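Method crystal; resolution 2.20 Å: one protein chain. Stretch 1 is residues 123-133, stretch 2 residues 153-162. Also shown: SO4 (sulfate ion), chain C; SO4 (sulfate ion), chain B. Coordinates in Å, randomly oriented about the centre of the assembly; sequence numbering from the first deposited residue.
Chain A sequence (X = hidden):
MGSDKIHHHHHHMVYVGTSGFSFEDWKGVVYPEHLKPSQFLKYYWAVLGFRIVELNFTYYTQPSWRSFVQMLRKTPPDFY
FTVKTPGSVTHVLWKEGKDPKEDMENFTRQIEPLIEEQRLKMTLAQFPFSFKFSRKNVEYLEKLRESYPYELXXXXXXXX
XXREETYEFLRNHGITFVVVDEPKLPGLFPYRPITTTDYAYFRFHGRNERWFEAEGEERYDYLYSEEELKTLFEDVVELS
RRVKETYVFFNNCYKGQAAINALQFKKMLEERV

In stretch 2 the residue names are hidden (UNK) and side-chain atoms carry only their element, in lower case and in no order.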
ATOM      1  N   THR A 123       5.887  -6.610   0.027  1.00 31.58           N
ATOM      2  CA  THR A 123       4.630  -7.170   0.531  1.00 31.17           C
ATOM      3  C   THR A 123       4.139  -6.333   1.708  1.00 30.54           C
ATOM      4  O   THR A 123       4.916  -5.956   2.575  1.00 30.41           O
ATOM      5  CB  THR A 123       4.782  -8.655   0.926  1.00 31.24           C
ATOM      6  OG1 THR A 123       5.077  -9.416  -0.247  1.00 30.84           O
ATOM      7  CG2 THR A 123       3.497  -9.207   1.546  1.00 31.31           C
ATOM      8  N   LEU A 124       2.843  -6.037   1.718  1.00 30.15           N
ATOM      9  CA  LEU A 124       2.257  -5.139   2.709  1.00 29.72           C
ATOM     10  C   LEU A 124       1.365  -5.891   3.679  1.00 29.68           C
ATOM     11  O   LEU A 124       0.432  -6.595   3.264  1.00 29.45           O
ATOM     12  CB  LEU A 124       1.439  -4.045   2.023  1.00 29.74           C
ATOM     13  CG  LEU A 124       0.687  -3.066   2.933  1.00 29.75           C
ATOM     14  CD1 LEU A 124       1.648  -2.144   3.688  1.00 30.10           C
ATOM     15  CD2 LEU A 124      -0.313  -2.250   2.135  1.00 30.28           C
ATOM     16  N   ALA A 125       1.647  -5.722   4.968  1.00 29.26           N
ATOM     17  CA  ALA A 125       0.769  -6.203   6.024  1.00 29.41           C
ATOM     18  C   ALA A 125       0.144  -5.004   6.713  1.00 29.24           C
ATOM     19  O   ALA A 125       0.798  -4.331   7.518  1.00 29.04           O
ATOM     20  CB  ALA A 125       1.552  -7.058   7.021  1.00 29.70           C
ATOM     21  N   GLN A 126      -1.116  -4.730   6.376  1.00 29.30           N
ATOM     22  CA  GLN A 126      -1.856  -3.600   6.947  1.00 29.42           C
ATOM     23  C   GLN A 126      -2.882  -4.101   7.960  1.00 29.30           C
ATOM     24  O   GLN A 126      -3.780  -4.864   7.623  1.00 29.10           O
ATOM     25  CB  GLN A 126      -2.522  -2.767   5.839  1.00 29.75           C
ATOM     26  CG  GLN A 126      -3.549  -1.727   6.304  1.00 29.77           C
ATOM     27  CD  GLN A 126      -4.982  -2.255   6.291  1.00 30.73           C
ATOM     28  OE1 GLN A 126      -5.472  -2.718   5.258  1.00 33.85           O
ATOM     29  NE2 GLN A 126      -5.662  -2.185   7.440  1.00 29.11           N
ATOM     30  N   PHE A 127      -2.743  -3.634   9.197  1.00 29.34           N
ATOM     31  CA  PHE A 127      -3.535  -4.117  10.317  1.00 29.11           C
ATOM     32  C   PHE A 127      -4.676  -3.176  10.657  1.00 29.25           C
ATOM     33  O   PHE A 127      -4.532  -1.965  10.541  1.00 29.35           O
ATOM     34  CB  PHE A 127      -2.625  -4.304  11.522  1.00 29.02           C
ATOM     35  CG  PHE A 127      -1.673  -5.444  11.363  1.00 28.91           C
ATOM     36  CD1 PHE A 127      -0.458  -5.262  10.725  1.00 29.83           C
ATOM     37  CD2 PHE A 127      -2.011  -6.714  11.821  1.00 28.64           C
ATOM     38  CE1 PHE A 127       0.413  -6.318  10.555  1.00 29.81           C
ATOM     39  CE2 PHE A 127      -1.147  -7.772  11.661  1.00 28.88           C
ATOM     40  CZ  PHE A 127       0.067  -7.581  11.030  1.00 29.57           C
ATOM     41  N   PRO A 128      -5.822  -3.731  11.085  1.00 29.53           N
ATOM     42  CA  PRO A 128      -6.985  -2.898  11.353  1.00 29.49           C
ATOM     43  C   PRO A 128      -6.887  -2.117  12.670  1.00 29.82           C
ATOM     44  O   PRO A 128      -5.898  -2.241  13.421  1.00 30.11           O
ATOM     45  CB  PRO A 128      -8.138  -3.908  11.389  1.00 29.42           C
ATOM     46  CG  PRO A 128      -7.509  -5.177  11.833  1.00 29.64           C
ATOM     47  CD  PRO A 128      -6.085  -5.156  11.354  1.00 29.36           C
ATOM     48  N   PHE A 129      -7.911  -1.303  12.917  1.00 29.97           N
ATOM     49  CA  PHE A 129      -8.026  -0.466  14.116  1.00 29.92           C
ATOM     50  C   PHE A 129      -7.977  -1.304  15.389  1.00 29.61           C
ATOM     51  O   PHE A 129      -7.364  -0.903  16.379  1.00 29.70           O
ATOM     52  CB  PHE A 129      -9.336   0.319  14.060  1.00 30.27           C
ATOM     53  CG  PHE A 129      -9.454   1.389  15.106  1.00 31.08           C
ATOM     54  CD1 PHE A 129      -8.711   2.550  15.011  1.00 32.19           C
ATOM     55  CD2 PHE A 129     -10.325   1.242  16.177  1.00 31.79           C
ATOM     56  CE1 PHE A 129      -8.821   3.538  15.971  1.00 32.97           C
ATOM     57  CE2 PHE A 129     -10.441   2.229  17.140  1.00 32.23           C
ATOM     58  CZ  PHE A 129      -9.688   3.379  17.038  1.00 32.47           C
ATOM     59  N   SER A 130      -8.617  -2.470  15.337  1.00 29.12           N
ATOM     60  CA  SER A 130      -8.681  -3.415  16.463  1.00 29.01           C
ATOM     61  C   SER A 130      -7.344  -4.049  16.859  1.00 28.76           C
ATOM     62  O   SER A 130      -7.221  -4.585  17.948  1.00 28.76           O
ATOM     63  CB  SER A 130      -9.655  -4.541  16.134  1.00 28.77           C
ATOM     64  OG  SER A 130      -9.236  -5.206  14.959  1.00 29.08           O
ATOM     65  N   PHE A 131      -6.364  -4.026  15.965  1.00 28.88           N
ATOM     66  CA  PHE A 131      -5.008  -4.486  16.281  1.00 28.88           C
ATOM     67  C   PHE A 131      -4.329  -3.416  17.126  1.00 28.92           C
ATOM     68  O   PHE A 131      -4.077  -2.316  16.640  1.00 29.07           O
ATOM     69  CB  PHE A 131      -4.228  -4.723  14.988  1.00 28.79           C
ATOM     70  CG  PHE A 131      -2.903  -5.432  15.171  1.00 28.40           C
ATOM     71  CD1 PHE A 131      -2.852  -6.734  15.641  1.00 28.15           C
ATOM     72  CD2 PHE A 131      -1.717  -4.822  14.803  1.00 28.33           C
ATOM     73  CE1 PHE A 131      -1.646  -7.407  15.777  1.00 26.62           C
ATOM     74  CE2 PHE A 131      -0.504  -5.493  14.929  1.00 28.21           C
ATOM     75  CZ  PHE A 131      -0.477  -6.790  15.425  1.00 27.39           C
ATOM     76  N   LYS A 132      -4.047  -3.745  18.383  1.00 29.01           N
ATOM     77  CA  LYS A 132      -3.464  -2.804  19.344  1.00 29.18           C
ATOM     78  C   LYS A 132      -2.089  -3.253  19.832  1.00 29.14           C
ATOM     79  O   LYS A 132      -1.766  -4.435  19.822  1.00 28.94           O
ATOM     80  CB  LYS A 132      -4.369  -2.645  20.570  1.00 29.34           C
ATOM     81  CG  LYS A 132      -5.790  -2.185  20.284  1.00 30.09           C
ATOM     82  CD  LYS A 132      -6.655  -2.359  21.532  1.00 32.19           C
ATOM     83  CE  LYS A 132      -7.986  -1.613  21.430  1.00 33.58           C
ATOM     84  NZ  LYS A 132      -8.574  -1.654  20.044  1.00 35.89           N
ATOM     85  N   PHE A 133      -1.298  -2.287  20.280  1.00 29.25           N
ATOM     86  CA  PHE A 133       0.012  -2.569  20.844  1.00 29.60           C
ATOM     87  C   PHE A 133      -0.139  -3.398  22.116  1.00 30.20           C
ATOM     88  O   PHE A 133      -0.754  -2.952  23.094  1.00 30.58           O
ATOM     89  CB  PHE A 133       0.775  -1.283  21.161  1.00 29.30           C
ATOM     90  CG  PHE A 133       2.141  -1.528  21.725  1.00 29.21           C
ATOM     91  CD1 PHE A 133       2.310  -1.787  23.076  1.00 28.67           C
ATOM     92  CD2 PHE A 133       3.251  -1.533  20.904  1.00 29.33           C
ATOM     93  CE1 PHE A 133       3.567  -2.033  23.601  1.00 29.21           C
ATOM     94  CE2 PHE A 133       4.508  -1.781  21.421  1.00 30.49           C
ATOM     95  CZ  PHE A 133       4.668  -2.028  22.779  1.00 29.50           C
ATOM     96  N   UNK A 153       6.674  -4.952   4.682  1.00 29.07           N
ATOM     97  CA  UNK A 153       6.314  -3.654   5.253  1.00 29.54           C
ATOM     98  C   UNK A 153       5.039  -3.769   6.066  1.00 30.19           C
ATOM     99  O   UNK A 153       4.129  -4.535   5.715  1.00 29.83           O
ATOM    100  c   UNK A 153       6.137  -2.595   4.164  1.00 29.50           C
ATOM    101  N   UNK A 154       4.985  -3.007   7.161  1.00 30.97           N
ATOM    102  CA  UNK A 154       3.840  -3.041   8.080  1.00 31.38           C
ATOM    103  C   UNK A 154       3.248  -1.643   8.331  1.00 31.81           C
ATOM    104  O   UNK A 154       3.979  -0.664   8.547  1.00 31.11           O
ATOM    105  c   UNK A 154       3.116  -3.501  10.495  1.00 31.37           C
ATOM    106  c   UNK A 154       4.209  -3.732   9.442  1.00 31.50           C
ATOM    107  c   UNK A 154       4.433  -5.242   9.252  1.00 30.45           C
ATOM    108  N   UNK A 155       1.914  -1.598   8.317  1.00 32.25           N
ATOM    109  CA  UNK A 155       1.121  -0.416   8.628  1.00 32.76           C
ATOM    110  C   UNK A 155       0.163  -0.696   9.799  1.00 32.85           C
ATOM    111  O   UNK A 155      -0.567  -1.696   9.790  1.00 33.16           O
ATOM    112  c   UNK A 155      -0.481   1.285   7.540  1.00 33.53           C
ATOM    113  c   UNK A 155      -1.537   1.489   6.460  1.00 34.69           C
ATOM    114  c   UNK A 155       0.277  -0.031   7.402  1.00 33.04           C
ATOM    115  o   UNK A 155      -1.300   1.070   5.314  1.00 35.38           O
ATOM    116  o   UNK A 155      -2.605   2.072   6.749  1.00 35.12           O
ATOM    117  N   UNK A 156       0.131   0.219  10.766  1.00 32.84           N
ATOM    118  CA  UNK A 156      -0.815   0.172  11.885  1.00 32.54           C
ATOM    119  C   UNK A 156      -1.900   1.233  11.746  1.00 32.42           C
ATOM    120  O   UNK A 156      -1.663   2.310  11.196  1.00 32.40           O
ATOM    121  c   UNK A 156       2.398   0.288  13.136  1.00 33.60           C
ATOM    122  c   UNK A 156       1.178  -1.691  13.705  1.00 32.78           C
ATOM    123  c   UNK A 156       1.182  -0.349  13.347  1.00 32.01           C
ATOM    124  c   UNK A 156       2.385  -2.397  13.840  1.00 33.28           C
ATOM    125  c   UNK A 156       3.606  -0.403  13.272  1.00 32.62           C
ATOM    126  c   UNK A 156      -0.099   0.402  13.210  1.00 32.87           C
ATOM    127  c   UNK A 156       3.597  -1.746  13.627  1.00 32.22           C
ATOM    128  N   UNK A 157      -3.086   0.912  12.257  1.00 32.10           N
ATOM    129  CA  UNK A 157      -4.218   1.831  12.283  1.00 31.92           C
ATOM    130  C   UNK A 157      -4.449   2.422  13.676  1.00 31.87           C
ATOM    131  O   UNK A 157      -4.963   3.530  13.800  1.00 32.48           O
ATOM    132  c   UNK A 157      -6.711   2.516  10.206  1.00 32.34           C
ATOM    133  n   UNK A 157      -6.046   1.942   7.476  1.00 33.33           N
ATOM    134  n   UNK A 157      -7.362   1.535   9.337  1.00 32.87           N
ATOM    135  c   UNK A 157      -7.046   1.299   8.068  1.00 33.51           C
ATOM    136  n   UNK A 157      -7.733   0.394   7.387  1.00 34.13           N
ATOM    137  c   UNK A 157      -5.487   1.107  11.840  1.00 31.90           C
ATOM    138  c   UNK A 157      -6.689   2.029  11.622  1.00 32.12           C
ATOM    139  N   UNK A 158      -4.062   1.696  14.721  1.00 31.43           N
ATOM    140  CA  UNK A 158      -4.374   2.102  16.093  1.00 30.89           C
ATOM    141  C   UNK A 158      -3.244   2.963  16.691  1.00 31.04           C
ATOM    142  O   UNK A 158      -2.062   2.655  16.511  1.00 30.69           O
ATOM    143  c   UNK A 158      -5.591   1.413  20.408  1.00 28.89           C
ATOM    144  n   UNK A 158      -6.775   1.588  19.846  1.00 28.07           N
ATOM    145  c   UNK A 158      -6.653   1.418  18.490  1.00 29.03           C
ATOM    146  n   UNK A 158      -4.714   1.136  19.460  1.00 28.26           N
ATOM    147  c   UNK A 158      -5.352   1.132  18.237  1.00 29.93           C
ATOM    148  c   UNK A 158      -4.634   0.852  16.951  1.00 30.65           C
ATOM    149  N   UNK A 159      -3.637   4.029  17.395  1.00 30.87           N
ATOM    150  CA  UNK A 159      -2.719   4.993  18.013  1.00 30.99           C
ATOM    151  C   UNK A 159      -1.672   4.369  18.965  1.00 31.02           C
ATOM    152  O   UNK A 159      -0.521   4.815  19.008  1.00 31.18           O
ATOM    153  c   UNK A 159      -3.519   6.084  18.755  1.00 30.91           C
ATOM    154  c   UNK A 159      -5.289   4.879  20.125  1.00 30.17           C
ATOM    155  c   UNK A 159      -5.184   4.779  22.515  1.00 30.38           C
ATOM    156  o   UNK A 159      -5.710   4.356  23.722  1.00 30.07           O
ATOM    157  c   UNK A 159      -4.015   5.528  22.493  1.00 30.37           C
ATOM    158  c   UNK A 159      -5.825   4.459  21.331  1.00 29.96           C
ATOM    159  c   UNK A 159      -3.488   5.951  21.283  1.00 29.79           C
ATOM    160  c   UNK A 159      -4.110   5.633  20.079  1.00 30.75           C
ATOM    161  N   UNK A 160      -2.086   3.345  19.716  1.00 30.93           N
ATOM    162  CA  UNK A 160      -1.242   2.660  20.704  1.00 30.52           C
ATOM    163  C   UNK A 160       0.138   2.236  20.186  1.00 30.77           C
ATOM    164  O   UNK A 160       1.060   2.012  20.975  1.00 30.73           O
ATOM    165  o   UNK A 160      -2.311   0.532  20.185  1.00 29.15           O
ATOM    166  c   UNK A 160      -1.974   1.423  21.234  1.00 30.48           C
ATOM    167  N   UNK A 161       0.261   2.115  18.864  1.00 31.03           N
ATOM    168  CA  UNK A 161       1.487   1.657  18.224  1.00 31.18           C
ATOM    169  C   UNK A 161       2.564   2.733  18.031  1.00 31.38           C
ATOM    170  O   UNK A 161       3.718   2.398  17.764  1.00 31.39           O
ATOM    171  n   UNK A 161      -1.035  -1.948  16.904  1.00 28.78           N
ATOM    172  c   UNK A 161       1.729  -4.255  17.687  1.00 29.73           C
ATOM    173  c   UNK A 161      -0.817  -0.607  16.756  1.00 29.67           C
ATOM    174  c   UNK A 161       1.147  -1.575  17.217  1.00 29.93           C
ATOM    175  c   UNK A 161       2.748  -3.291  17.723  1.00 29.70           C
ATOM    176  c   UNK A 161       0.429  -3.912  17.426  1.00 28.93           C
ATOM    177  c   UNK A 161       1.158   1.028  16.864  1.00 30.87           C
ATOM    178  c   UNK A 161       0.151  -2.568  17.192  1.00 29.02           C
ATOM    179  c   UNK A 161       0.504  -0.322  16.947  1.00 30.35           C
ATOM    180  c   UNK A 161       2.471  -1.952  17.494  1.00 29.87           C
ATOM    181  N   UNK A 162       2.207   4.014  18.136  1.00 31.78           N
ATOM    182  CA  UNK A 162       3.182   5.095  17.880  1.00 32.11           C
ATOM    183  C   UNK A 162       4.076   5.361  19.092  1.00 31.79           C
ATOM    184  O   UNK A 162       3.979   6.411  19.733  1.00 31.87           O
ATOM    185  c   UNK A 162       3.511   7.532  17.193  1.00 33.41           C
ATOM    186  o   UNK A 162       4.556   7.271  16.576  1.00 35.14           O
ATOM    187  c   UNK A 162       2.503   6.399  17.423  1.00 32.42           C
ATOM    188  o   UNK A 162       3.272   8.675  17.644  1.00 35.17           O
TER
HETATM  189  S   SO4 C 263     -10.296  -0.504   9.900  1.00 42.12           S
HETATM  190  O1  SO4 C 263     -10.025  -1.340   8.734  1.00 41.66           O
HETATM  191  O2  SO4 C 263     -11.632  -0.762  10.407  1.00 42.36           O
HETATM  192  O3  SO4 C 263      -9.350  -0.819  10.960  1.00 43.40           O
HETATM  193  O4  SO4 C 263     -10.178   0.906   9.551  1.00 42.25           O
HETATM  194  S   SO4 B 262      -6.616   0.263   3.702  1.00 49.31           S
HETATM  195  O1  SO4 B 262      -5.603   0.475   4.731  1.00 50.28           O
HETATM  196  O2  SO4 B 262      -7.673  -0.608   4.201  1.00 50.49           O
HETATM  197  O3  SO4 B 262      -7.180   1.557   3.348  1.00 49.70           O
HETATM  198  O4  SO4 B 262      -6.001  -0.383   2.547  1.00 49.48           O
HETATM  199  O   HOH W   1      -3.394  -1.443  13.961  1.00 17.10           O
HETATM  200  O   HOH W   2      -9.280   1.518  20.877  1.00 31.84           O

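Position 153 has a single side-chain carbon. Its backbone N donates to Thr-123 O at 2.9 Å, and its O accepts from Ala-125 N at 2.9 Å. One carbon means alanine: Ala-153.

Position 154 has three carbons; the one bonded to CA carries the other two. One branch carbon lies 4.1 Å from Ala-125 CB; the other is 3.9 Å from Phe-127 CE1. This beta-branched, all-carbon side chain is valine. Val-154 shares its face of the sheet with Ala-125.

Position 155 has three carbons in a row, the third carrying two oxygens. Its backbone N donates to Ala-125 O at 3.1 Å, and its O accepts from Phe-127 N at 3.0 Å. One carboxylate oxygen sits 3.7 Å from Gln-126 CG. Two oxygens and no nitrogen exclude glutamine, and the extra methylene excludes aspartate: Glu-155.

Position 156 has one carbon and then a six-carbon ring without a hydroxyl. Its CA-to-CB bond points away from stretch 1, yet a ring carbon at the edge lies 4.3 Å from Phe-131 CE2. This is Phe-156, and the carbon is CD1.

Position 157 has three carbons, a nitrogen, and a carbon bearing two more nitrogens. Its CB packs 3.5 Å from Phe-127 O. That guanidinium is arginine. In Arg-157, NH1 forms a salt bridge with Glu-155 OE2 at 3.5 Å. NE bonds to O4 of the chain C sulfate at 2.9 Å, and NH1 to O1 of the chain B sulfate at 3.1 Å. NH2 lies 3.3 Å from Gln-126 NE2; both are donors, so no hydrogen bond forms.

Position 158 has one carbon and a five-membered ring of three carbons and two nitrogens. A ring carbon lies 3.2 Å from Phe-129 O. This is His-158. Its edge faces the Phe-129 ring, with centroids 5.0 Å apart. Lys-132 CG lies over the His-158 ring, 3.7 Å from its centroid.

Position 159 has one carbon, then a six-carbon ring bearing one oxygen. It is exposed and makes no contact with stretch 1. This is Tyr-159.

Position 160 has one carbon and one oxygen. The oxygen accepts from Phe-133 N at 3.0 Å. This is Ser-160, whose OG also pairs with His-158 ND1 at 2.6 Å.

Position 161 has one carbon, then fused five- and six-membered rings holding eight carbons and one nitrogen. The ring nitrogen donates to Phe-131 O at 3.1 Å. This is Trp-161. Phe-133 turns its ring edge toward the indole face, and its CA lies 3.7 Å from the centroid of the six-membered ring.

Position 162 has two carbons, the second carrying two oxygens. It points away from stretch 1. Asp-162 fits.

The contact has two parts. Four backbone hydrogen bonds join the parallel strands, the last from Phe-127, just past the end of its strand. Beyond them, side chains take over, and Ser-160 and Trp-161 bind backbone atoms of the Phe-131 to Phe-133 segment. Water 1 links the loops, donating to Pro-128 O at 2.7 Å and Phe-131 O at 2.9 Å while accepting from Arg-157 N at 2.9 Å. Together the stretches bury 964 Å².

Stretch 2 (153-162) AVEFRHYSWD
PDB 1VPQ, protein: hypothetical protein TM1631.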